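Local coordinates for conserved hypothetical protein (Bacteroides thetaiotaomicron, PDB 2FB0) that is of unknown function but belongs to the antibiotic biosynthesis monooxygenase family and is possibly an oxidoreductase, at residues Lys20-Ala25 against Ile80-Ala85. Numbering follows the deposited sequence. Where two conformers were deposited one is given.
Sequences KAIEAA and IIQELA
Leu84 reaches across to helix 18-32 with one methyl. Its CD1 lies over the backbone at the Lys20-Ala21 junction, 3.6 Å from Ala21 N and 3.8 Å from Lys20 C. The CB atoms of Lys20 and Ala21 are also near this methyl. CG of Leu84 stands beside its own backbone N (chi1 -67°), and the branch carries CD1 forward onto the neighbouring helix. The extended chain of Lys20 then runs away from the contact, leaving only its base against the leucine.

Ala24 points at the other helix and receives two isoleucines. Its CB touches Ile80 CG2 at 3.7 Å and Ile81 CG1 at 3.8 Å. The two isoleucines use different branches. Ile80 offers the short one, with CG2 anti to the backbone N of Ile80. Ile81 offers the long one: CG1 faces both Ala24 CB and the carbonyl oxygen of Ala21, and CD1 continues to Ala25, 3.9 Å from its N and 4.0 Å from its CB. The extended ethyl arm (chi2 165°) brings Ile81 nearer than the direction of its CB suggests.

Contact between the two segments is apolar. The small side chains of Ala21, Ala24 and Ala25 let the larger ones rest close to the backbone. The helix segments run nearly antiparallel, at 163°, with axes 9.2 Å apart. Ala85 leaves helical geometry and leads into strand 86-93. On the sheet side, Ala21 and Ala25 pack on Phe53 of strand 52-59, while Ile81 and Ala85 pack on Val11 of strand 5-12. The two helices therefore pair with each other and cover one antiparallel sheet, as in the ferredoxin-like alpha+beta fold of the dimeric alpha-beta barrel proteins.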
loop_
_atom_site.group_PDB
_atom_site.type_symbol
_atom_site.label_atom_id
_atom_site.label_comp_id
_atom_site.label_asym_id
_atom_site.label_seq_id
_atom_site.Cartn_x
_atom_site.Cartn_y
_atom_site.Cartn_z
ATOM N N LYS A 20 -17.520 6.813 2.572
ATOM C CA LYS A 20 -17.959 6.096 3.765
ATOM C C LYS A 20 -17.018 4.939 4.081
ATOM O O LYS A 20 -16.699 4.705 5.231
ATOM C CB LYS A 20 -19.409 5.569 3.597
ATOM C CG LYS A 20 -20.489 6.663 3.568
ATOM C CD LYS A 20 -21.821 6.100 3.053
ATOM C CE LYS A 20 -22.805 7.223 2.666
ATOM N NZ LYS A 20 -24.056 6.629 2.090
ATOM N N ALA A 21 -16.611 4.206 3.049
ATOM C CA ALA A 21 -15.681 3.091 3.206
ATOM C C ALA A 21 -14.283 3.561 3.696
ATOM O O ALA A 21 -13.695 2.953 4.601
ATOM C CB ALA A 21 -15.587 2.292 1.901
ATOM N N ILE A 22 -13.788 4.654 3.115
ATOM C CA ILE A 22 -12.516 5.259 3.538
ATOM C C ILE A 22 -12.581 5.733 4.990
ATOM O O ILE A 22 -11.654 5.483 5.764
ATOM C CB ILE A 22 -12.056 6.408 2.569
ATOM C CG1 ILE A 22 -11.703 5.820 1.197
ATOM C CG2 ILE A 22 -10.847 7.206 3.161
ATOM C CD1 ILE A 22 -11.583 6.844 0.073
ATOM N N GLU A 23 -13.673 6.404 5.367
ATOM C CA GLU A 23 -13.834 6.861 6.747
ATOM C C GLU A 23 -13.848 5.683 7.714
ATOM O O GLU A 23 -13.243 5.754 8.784
ATOM C CB GLU A 23 -15.087 7.744 6.918
ATOM C CG GLU A 23 -15.634 7.855 8.359
ATOM C CD GLU A 23 -14.742 8.628 9.346
ATOM O OE1 GLU A 23 -13.695 9.184 8.955
ATOM O OE2 GLU A 23 -15.104 8.679 10.541
ATOM N N ALA A 24 -14.527 4.600 7.337
ATOM C CA ALA A 24 -14.568 3.402 8.191
ATOM C C ALA A 24 -13.162 2.804 8.353
ATOM O O ALA A 24 -12.790 2.374 9.443
ATOM C CB ALA A 24 -15.544 2.354 7.639
ATOM N N ALA A 25 -12.394 2.793 7.265
ATOM C CA ALA A 25 -10.998 2.341 7.301
ATOM C C ALA A 25 -10.142 3.264 8.173
ATOM O O ALA A 25 -9.334 2.795 8.966
ATOM C CB ALA A 25 -10.433 2.236 5.899
ATOM N N ILE A 80 -18.553 -3.125 8.324
ATOM C CA ILE A 80 -18.964 -1.919 7.587
ATOM C C ILE A 80 -18.346 -1.842 6.189
ATOM O O ILE A 80 -19.056 -1.636 5.191
ATOM C CB ILE A 80 -18.687 -0.627 8.386
ATOM C CG1 ILE A 80 -19.644 -0.525 9.583
ATOM C CG2 ILE A 80 -18.844 0.622 7.487
ATOM C CD1 ILE A 80 -19.174 0.422 10.682
ATOM N N ILE A 81 -17.026 -2.023 6.108
ATOM C CA ILE A 81 -16.341 -1.932 4.813
ATOM C C ILE A 81 -16.846 -3.016 3.860
ATOM O O ILE A 81 -17.083 -2.745 2.678
ATOM C CB ILE A 81 -14.788 -1.968 4.962
ATOM C CG1 ILE A 81 -14.312 -0.787 5.823
ATOM C CG2 ILE A 81 -14.110 -1.938 3.603
ATOM C CD1 ILE A 81 -12.851 -0.918 6.329
ATOM N N GLN A 82 -17.038 -4.228 4.382
ATOM C CA GLN A 82 -17.546 -5.351 3.583
ATOM C C GLN A 82 -18.957 -5.128 3.032
ATOM O O GLN A 82 -19.311 -5.655 1.983
ATOM C CB GLN A 82 -17.500 -6.653 4.392
ATOM C CG GLN A 82 -16.096 -7.235 4.459
ATOM C CD GLN A 82 -16.000 -8.487 5.315
ATOM O OE1 GLN A 82 -15.254 -9.410 4.982
ATOM N NE2 GLN A 82 -16.735 -8.522 6.426
ATOM N N GLU A 83 -19.747 -4.339 3.750
ATOM C CA GLU A 83 -21.100 -4.008 3.346
ATOM C C GLU A 83 -21.094 -2.932 2.259
ATOM O O GLU A 83 -21.979 -2.891 1.405
ATOM C CB GLU A 83 -21.884 -3.547 4.583
ATOM C CG GLU A 83 -23.365 -3.878 4.588
ATOM C CD GLU A 83 -23.709 -5.337 4.311
ATOM O OE1 GLU A 83 -22.933 -6.255 4.663
ATOM O OE2 GLU A 83 -24.782 -5.559 3.714
ATOM N N LEU A 84 -20.068 -2.084 2.285
ATOM C CA LEU A 84 -19.901 -0.976 1.333
ATOM C C LEU A 84 -19.062 -1.306 0.105
ATOM O O LEU A 84 -19.162 -0.633 -0.923
ATOM C CB LEU A 84 -19.256 0.220 2.048
ATOM C CG LEU A 84 -20.035 0.952 3.138
ATOM C CD1 LEU A 84 -19.074 1.735 4.045
ATOM C CD2 LEU A 84 -21.107 1.871 2.536
ATOM N N ALA A 85 -18.230 -2.336 0.197
ATOM C CA ALA A 85 -17.146 -2.506 -0.766
ATOM C C ALA A 85 -16.666 -3.956 -0.838
ATOM O O ALA A 85 -17.116 -4.803 -0.064
ATOM C CB ALA A 85 -15.971 -1.548 -0.387
#